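Heme oxygenase (Leptospira interrogans, PDB 5KZL) catalyses the oxygen-dependent opening of heme to biliverdin, with release of iron and carbon monoxide. Local coordinates at residues A[132-135]-A[136-140]; A[50-53]-A[54-58]; A[42-45]-A[46-49]. The protein carries 1 engineered substitution. One frame throughout, in Å; residues are numbered along the deposited sequence.

How the contacts relate
Contact 1 lies on helix 125-151, directly beside the heme. Contacts 2 and 3 adjoin on helix 41-64 and share no other touch. Their centres are about 13 Å apart. Contacts 1 and 2 meet through Tyr55. Its OH is 2.5 Å from Asp136 OD2 and 2.7 Å from Arg132 NE, and both are probable hydrogen bonds. Packing adds to this: Phe51 CZ lies 3.4 Å from Arg132 NH1, and Met58 CE lies 3.5 Å from Tyr133 CZ. Contact 3 is farther off, its nearest atoms about 7 Å from contact 1. The side chains of Phe51 and His47 are about 6 Å and 8 Å from the heme.

Contact 1: A[132-135]-A[136-140]; sequences RYLG and DLSGG. With HEM (protoporphyrin IX containing Fe), chain B.
Arg132 and Asp136, one helical turn apart, both set CG anti to the carbonyl carbon (chi1 -75° and -63°). Bends at chi2 and chi3 then curl the arginine chain round, and it crosses the aspartate at about a right angle. Arg132 NH2 makes a salt bridge to Asp136 OD1 at 2.9 Å. The oxygen receives it on its syn lone pair and sits 33° out of the guanidinium plane. Tyr55 supplies a second partner to both residues, through Arg132 NE and Asp136 OD2. Arg132 NH1 also bonds to Asn205.

Ser138 grips the carbonyl of Leu134 twice. Its N is 2.9 Å from Leu134 O and its OG 2.7 Å, from opposite faces of the carbonyl plane. On the heme side Gly135 comes closest, by its backbone; Ser138 and Leu134 add side-chain contacts. With no CB to strike heme CHB, Gly135 CA lies 3.2 Å from heme C4A. This close, glycine-lined helix over the heme is characteristic of the distal helix of heme oxygenases. Gly135 O accepts from Gly139 N at 2.8 Å and from a water at 2.7 Å. That water binds the iron at 2.3 Å, so the carbonyl orients an iron ligand where oxygen would probably bind.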
# COMPACT_ATOMS: atom_id res chain seq x y z
N ARG A 132 -3.54 1.20 1.00
CA ARG A 132 -2.23 1.16 0.35
C ARG A 132 -2.11 2.10 -0.88
O ARG A 132 -1.29 3.01 -0.83
CB ARG A 132 -1.80 -0.30 0.01
CG ARG A 132 -1.33 -1.14 1.24
CD ARG A 132 -0.36 -0.48 2.25
NE ARG A 132 0.73 0.28 1.62
CZ ARG A 132 1.63 1.04 2.26
NH1 ARG A 132 1.62 1.13 3.59
NH2 ARG A 132 2.53 1.72 1.56
N TYR A 133 -2.86 1.89 -1.98
CA TYR A 133 -2.64 2.71 -3.19
C TYR A 133 -2.95 4.17 -3.07
O TYR A 133 -2.16 4.98 -3.58
CB TYR A 133 -3.40 2.17 -4.40
CG TYR A 133 -3.03 0.77 -4.81
CD1 TYR A 133 -1.70 0.36 -4.90
CD2 TYR A 133 -4.02 -0.13 -5.20
CE1 TYR A 133 -1.36 -0.93 -5.32
CE2 TYR A 133 -3.69 -1.42 -5.63
CZ TYR A 133 -2.37 -1.81 -5.69
OH TYR A 133 -2.07 -3.08 -6.09
N LEU A 134 -4.08 4.56 -2.42
CA LEU A 134 -4.32 6.00 -2.35
C LEU A 134 -3.25 6.68 -1.46
O LEU A 134 -2.81 7.78 -1.79
CB LEU A 134 -5.77 6.37 -1.96
CG LEU A 134 -6.13 7.87 -2.07
CD1 LEU A 134 -5.81 8.46 -3.46
CD2 LEU A 134 -7.56 8.12 -1.66
N GLY A 135 -2.78 5.97 -0.43
CA GLY A 135 -1.69 6.44 0.42
C GLY A 135 -0.40 6.59 -0.37
O GLY A 135 0.29 7.62 -0.26
N ASP A 136 -0.08 5.59 -1.21
CA ASP A 136 1.13 5.58 -2.06
C ASP A 136 1.11 6.74 -3.05
O ASP A 136 2.09 7.47 -3.19
CB ASP A 136 1.25 4.29 -2.86
CG ASP A 136 1.40 3.00 -2.08
OD1 ASP A 136 1.88 3.06 -0.93
OD2 ASP A 136 1.06 1.94 -2.63
N LEU A 137 -0.02 6.93 -3.72
CA LEU A 137 -0.14 8.04 -4.65
C LEU A 137 -0.05 9.40 -3.93
O LEU A 137 0.61 10.31 -4.44
CB LEU A 137 -1.46 7.93 -5.43
CG LEU A 137 -1.51 8.75 -6.72
CD1 LEU A 137 -0.40 8.37 -7.68
CD2 LEU A 137 -2.83 8.57 -7.39
N SER A 138 -0.65 9.52 -2.72
CA SER A 138 -0.64 10.77 -1.96
C SER A 138 0.73 11.13 -1.38
O SER A 138 1.09 12.30 -1.39
CB SER A 138 -1.71 10.76 -0.87
OG SER A 138 -2.97 10.43 -1.45
N GLY A 139 1.47 10.13 -0.91
CA GLY A 139 2.76 10.33 -0.25
C GLY A 139 4.03 10.11 -1.03
O GLY A 139 5.11 10.45 -0.54
N GLY A 140 3.93 9.51 -2.21
CA GLY A 140 5.09 9.15 -3.05
C GLY A 140 6.12 10.22 -3.30
O GLY A 140 7.32 9.99 -3.09
CHA HEM B . -2.62 10.46 2.75
CHB HEM B . -2.17 5.90 3.96
CHC HEM B . 1.94 6.99 6.15
CHD HEM B . 1.86 11.22 4.17
C1A HEM B . -2.83 9.13 2.89
C2A HEM B . -4.03 8.47 2.46
C3A HEM B . -3.91 7.20 2.83
C4A HEM B . -2.67 7.05 3.44
CMA HEM B . -4.87 6.10 2.59
CAA HEM B . -5.21 9.08 1.73
CBA HEM B . -6.17 9.85 2.67
CGA HEM B . -7.37 10.27 1.93
O1A HEM B . -8.44 9.88 2.24
O2A HEM B . -7.22 11.03 0.99
C1B HEM B . -1.00 5.78 4.70
C2B HEM B . -0.59 4.56 5.38
C3B HEM B . 0.56 4.90 5.99
C4B HEM B . 0.83 6.31 5.69
CMB HEM B . -1.25 3.23 5.37
CAB HEM B . 1.42 4.13 6.80
CBB HEM B . 0.94 3.07 7.20
C1C HEM B . 2.39 8.18 5.71
C2C HEM B . 3.72 8.69 5.85
C3C HEM B . 3.68 9.90 5.27
C4C HEM B . 2.35 10.11 4.74
CMC HEM B . 4.90 7.99 6.52
CAC HEM B . 4.81 10.79 5.19
CBC HEM B . 4.84 11.71 4.31
C1D HEM B . 0.57 11.40 3.70
C2D HEM B . 0.09 12.68 3.14
C3D HEM B . -1.13 12.45 2.72
C4D HEM B . -1.42 11.04 3.04
CMD HEM B . 0.86 13.94 3.00
CAD HEM B . -2.05 13.47 2.10
CBD HEM B . -1.73 13.80 0.69
CGD HEM B . -2.67 14.79 0.09
O1D HEM B . -3.71 15.02 0.58
O2D HEM B . -2.33 15.32 -0.92
NA HEM B . -2.07 8.22 3.50
NB HEM B . -0.14 6.70 4.99
NC HEM B . 1.65 9.06 5.07
ND HEM B . -0.36 10.48 3.61
FE HEM B . -0.25 8.66 4.29
O HOH W 1 0.85 8.05 2.39

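Contact 2: A[50-53]-A[54-58]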
# COMPACT_ATOMS: atom_id res chain seq x y z
N ALA A 50 8.72 -6.90 3.04
CA ALA A 50 7.37 -7.06 3.57
C ALA A 50 6.34 -6.50 2.57
O ALA A 50 5.36 -7.18 2.30
CB ALA A 50 7.23 -6.36 4.92
N PHE A 51 6.62 -5.31 1.98
CA PHE A 51 5.73 -4.71 0.97
C PHE A 51 5.70 -5.56 -0.29
O PHE A 51 4.64 -5.71 -0.88
CB PHE A 51 6.14 -3.27 0.66
CG PHE A 51 5.65 -2.23 1.66
CD1 PHE A 51 4.47 -2.44 2.38
CD2 PHE A 51 6.32 -1.02 1.81
CE1 PHE A 51 4.01 -1.47 3.27
CE2 PHE A 51 5.82 -0.04 2.67
CZ PHE A 51 4.69 -0.28 3.42
N TYR A 52 6.85 -6.13 -0.70
CA TYR A 52 6.82 -7.01 -1.87
C TYR A 52 5.75 -8.11 -1.73
O TYR A 52 4.93 -8.28 -2.64
CB TYR A 52 8.19 -7.63 -2.17
CG TYR A 52 8.05 -8.68 -3.26
CD1 TYR A 52 7.94 -8.30 -4.60
CD2 TYR A 52 7.85 -10.02 -2.95
CE1 TYR A 52 7.73 -9.25 -5.60
CE2 TYR A 52 7.65 -10.98 -3.94
CZ TYR A 52 7.59 -10.59 -5.27
OH TYR A 52 7.37 -11.52 -6.25
N TYR A 53 5.77 -8.85 -0.61
CA TYR A 53 4.81 -9.94 -0.41
C TYR A 53 3.36 -9.44 -0.35
O TYR A 53 2.45 -10.06 -0.90
CB TYR A 53 5.22 -10.79 0.81
CG TYR A 53 6.50 -11.55 0.57
CD1 TYR A 53 6.59 -12.50 -0.44
CD2 TYR A 53 7.65 -11.28 1.32
CE1 TYR A 53 7.78 -13.18 -0.69
CE2 TYR A 53 8.85 -11.94 1.06
CZ TYR A 53 8.90 -12.91 0.07
OH TYR A 53 10.05 -13.62 -0.20
N VAL A 54 3.17 -8.29 0.29
CA VAL A 54 1.83 -7.70 0.44
C VAL A 54 1.26 -7.32 -0.92
O VAL A 54 0.15 -7.75 -1.26
CB VAL A 54 1.90 -6.50 1.42
CG1 VAL A 54 0.63 -5.65 1.36
CG2 VAL A 54 2.19 -6.98 2.85
N TYR A 55 2.00 -6.52 -1.69
CA TYR A 55 1.53 -6.09 -3.01
C TYR A 55 1.43 -7.24 -4.00
O TYR A 55 0.52 -7.22 -4.80
CB TYR A 55 2.40 -4.95 -3.55
CG TYR A 55 2.15 -3.63 -2.85
CD1 TYR A 55 1.17 -2.75 -3.30
CD2 TYR A 55 2.90 -3.25 -1.74
CE1 TYR A 55 0.95 -1.52 -2.68
CE2 TYR A 55 2.70 -2.01 -1.12
CZ TYR A 55 1.72 -1.16 -1.59
OH TYR A 55 1.51 0.05 -0.99
N GLU A 56 2.33 -8.24 -3.95
CA GLU A 56 2.24 -9.41 -4.83
C GLU A 56 0.88 -10.08 -4.62
O GLU A 56 0.19 -10.37 -5.60
CB GLU A 56 3.37 -10.40 -4.54
CG GLU A 56 3.20 -11.76 -5.21
CD GLU A 56 4.31 -12.74 -4.88
OE1 GLU A 56 4.52 -13.04 -3.68
OE2 GLU A 56 4.98 -13.20 -5.83
N SER A 57 0.49 -10.31 -3.35
CA SER A 57 -0.80 -10.93 -3.00
C SER A 57 -1.97 -10.02 -3.37
O SER A 57 -2.91 -10.49 -4.03
CB SER A 57 -0.85 -11.24 -1.51
OG SER A 57 -2.07 -11.92 -1.23
N MET A 58 -1.92 -8.72 -2.97
CA MET A 58 -3.00 -7.80 -3.30
C MET A 58 -3.24 -7.74 -4.80
O MET A 58 -4.40 -7.81 -5.22
CB MET A 58 -2.74 -6.43 -2.67
CG MET A 58 -3.85 -5.44 -2.94
SD MET A 58 -3.75 -3.95 -1.94
CE MET A 58 -2.28 -3.25 -2.53
O HOH W 2 2.72 -12.70 -1.51
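Phe51 and Tyr55 run side by side on helix 41-64, pointing the same way. They form an offset edge-to-face pair, with the edge of Tyr55 toward the face of Phe51. The ring centroids are 5.9 Å apart and the planes stand at 75°. Tyr55 CE2 makes the nearest approach, 3.9 Å from Phe51 CD1. The same edge of Tyr55 meets the backbone: its CD2 lies 3.1 Å from Phe51 O, near the ring plane.

A second group forms round Glu56. With CG anti to the backbone N (chi1 169°) and an extended chain beyond, Glu56 brings its carboxylate back along the helix to Tyr52 and Tyr53. OE2 is 3.0 Å from Tyr52 OH. OE1 approaches the edge of the Tyr53 ring. One water donates to Tyr53 O at 2.7 Å and to Glu56 OE1 at 2.8 Å, joining the carboxylate to the backbone. Tyr52 CD2 sits 3.7 Å above one face of the Tyr53 ring, offset toward its rim.

Apart from the neighbours Tyr52 and Tyr53, these pairs are three or four residues apart on a regular alpha-helix, one of the long helices of the all-helical heme oxygenase fold. The backbone bonds run from Val54 N to Ala50 O through Ser57 N to Tyr53 O. Val54 CG2 also rests 3.2 Å from Ala50 O.

Other parts of the fold enclose these side chains. The hydroxyl of Tyr55 is held by helix 125-151, and that of Tyr53 bonds to the carbonyl of His101. Trp96 meets Tyr52 edge-to-face. Leu85 of helix 82-93 touches both Phe51 and Tyr55, while Val54 and Ser57 face Tyr110 and Ile114 of helix 105-120.

Contact 3: A[42-45]-A[46-49]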
# COMPACT_ATOMS: atom_id res chain seq x y z
N GLY A 42 19.80 -1.74 5.74
CA GLY A 42 19.34 -3.08 6.08
C GLY A 42 17.89 -3.12 6.47
O GLY A 42 17.13 -3.91 5.93
N THR A 43 17.50 -2.24 7.41
CA THR A 43 16.13 -2.12 7.90
C THR A 43 15.18 -1.69 6.77
O THR A 43 14.10 -2.26 6.61
CB THR A 43 16.10 -1.20 9.13
OG1 THR A 43 17.02 -1.72 10.11
CG2 THR A 43 14.74 -1.10 9.75
N TYR A 44 15.60 -0.71 5.98
CA TYR A 44 14.81 -0.23 4.85
C TYR A 44 14.52 -1.35 3.84
O TYR A 44 13.39 -1.47 3.36
CB TYR A 44 15.49 0.98 4.17
CG TYR A 44 14.59 1.57 3.11
CD1 TYR A 44 13.46 2.31 3.45
CD2 TYR A 44 14.87 1.38 1.76
CE1 TYR A 44 12.63 2.85 2.47
CE2 TYR A 44 14.03 1.89 0.77
CZ TYR A 44 12.91 2.63 1.13
OH TYR A 44 12.07 3.12 0.17
N ALA A 45 15.54 -2.16 3.52
CA ALA A 45 15.41 -3.29 2.58
C ALA A 45 14.39 -4.34 3.09
O ALA A 45 13.58 -4.82 2.29
CB ALA A 45 16.77 -3.90 2.31
N ARG A 46 14.41 -4.67 4.41
CA ARG A 46 13.47 -5.62 5.03
C ARG A 46 12.05 -5.05 4.95
O ARG A 46 11.10 -5.81 4.71
CB ARG A 46 13.88 -5.95 6.49
CG ARG A 46 15.24 -6.65 6.58
CD ARG A 46 15.57 -7.16 7.98
NE ARG A 46 16.00 -6.10 8.89
CZ ARG A 46 17.25 -5.66 8.99
NH1 ARG A 46 18.20 -6.16 8.21
NH2 ARG A 46 17.55 -4.70 9.86
N HIS A 47 11.92 -3.72 5.09
CA HIS A 47 10.66 -3.01 4.98
C HIS A 47 10.11 -3.21 3.53
O HIS A 47 8.93 -3.56 3.38
CB HIS A 47 10.91 -1.54 5.37
CG HIS A 47 10.07 -0.53 4.67
ND1 HIS A 47 8.85 -0.14 5.18
CD2 HIS A 47 10.36 0.22 3.57
CE1 HIS A 47 8.42 0.82 4.37
NE2 HIS A 47 9.27 1.04 3.37
N LEU A 48 10.97 -3.08 2.49
CA LEU A 48 10.56 -3.35 1.09
C LEU A 48 10.19 -4.82 0.88
O LEU A 48 9.30 -5.08 0.07
CB LEU A 48 11.64 -2.94 0.04
CG LEU A 48 12.08 -1.47 0.01
CD1 LEU A 48 13.31 -1.29 -0.87
CD2 LEU A 48 10.96 -0.53 -0.42
N GLU A 49 10.84 -5.76 1.58
CA GLU A 49 10.52 -7.18 1.43
C GLU A 49 9.12 -7.45 1.87
O GLU A 49 8.41 -8.16 1.17
CB GLU A 49 11.45 -8.05 2.25
CG GLU A 49 12.86 -8.05 1.71
CD GLU A 49 13.81 -8.84 2.57
OE1 GLU A 49 13.44 -9.22 3.70
OE2 GLU A 49 14.93 -9.10 2.10
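Gly42 to Ala45 and Arg46 to Glu49 are successive turns of one alpha-helix. Four regular backbone bonds join them: Arg46 N to Gly42 O, His47 N to Thr43 O, Leu48 N to Tyr44 O and Glu49 N to Ala45 O.

Tyr44 is the centre of the apolar side-chain contact. Its CG is anti to the backbone N (chi1 -174°), which sends the ring along the helix toward the next turn. His47 and Leu48 both reach it there. These are i to i+3 and i to i+4 side-chain contacts on a long helix of the all-helical heme oxygenase fold. The His47 ring meets Tyr44 obliquely, with centroids 5.2 Å apart and planes at 35°. Its CD2 lies 3.6 Å from Tyr44 CE1. Leu48 packs by its methyl groups: CD1 is 3.6 Å from Tyr44 CE2, and CD2 is nearer the hydroxyl end, 3.9 Å from Tyr44 OH. Tyr44 O lies at the edge of the histidine ring, near its plane, and His47 CB is 3.2 Å from that oxygen.

Arg46 lies on the outer surface. It has two conformers, so its contacts are less certain. In one, the guanidinium lays a face over Gly42 O and Thr43 N.

This is the first part of helix 41-64, where Glu40 bonds to the backbone N atoms of Gly42 and Thr43. Phe30 of helix 29-36 meets His47 and touches Thr43 and Tyr44. Tyr44 OH bonds to Tyr162, and Glu49 to Trp96. On helix 82-93, Leu85 and Phe92 pack against Leu48, Tyr93 against Ala45 and Leu89 against Glu49.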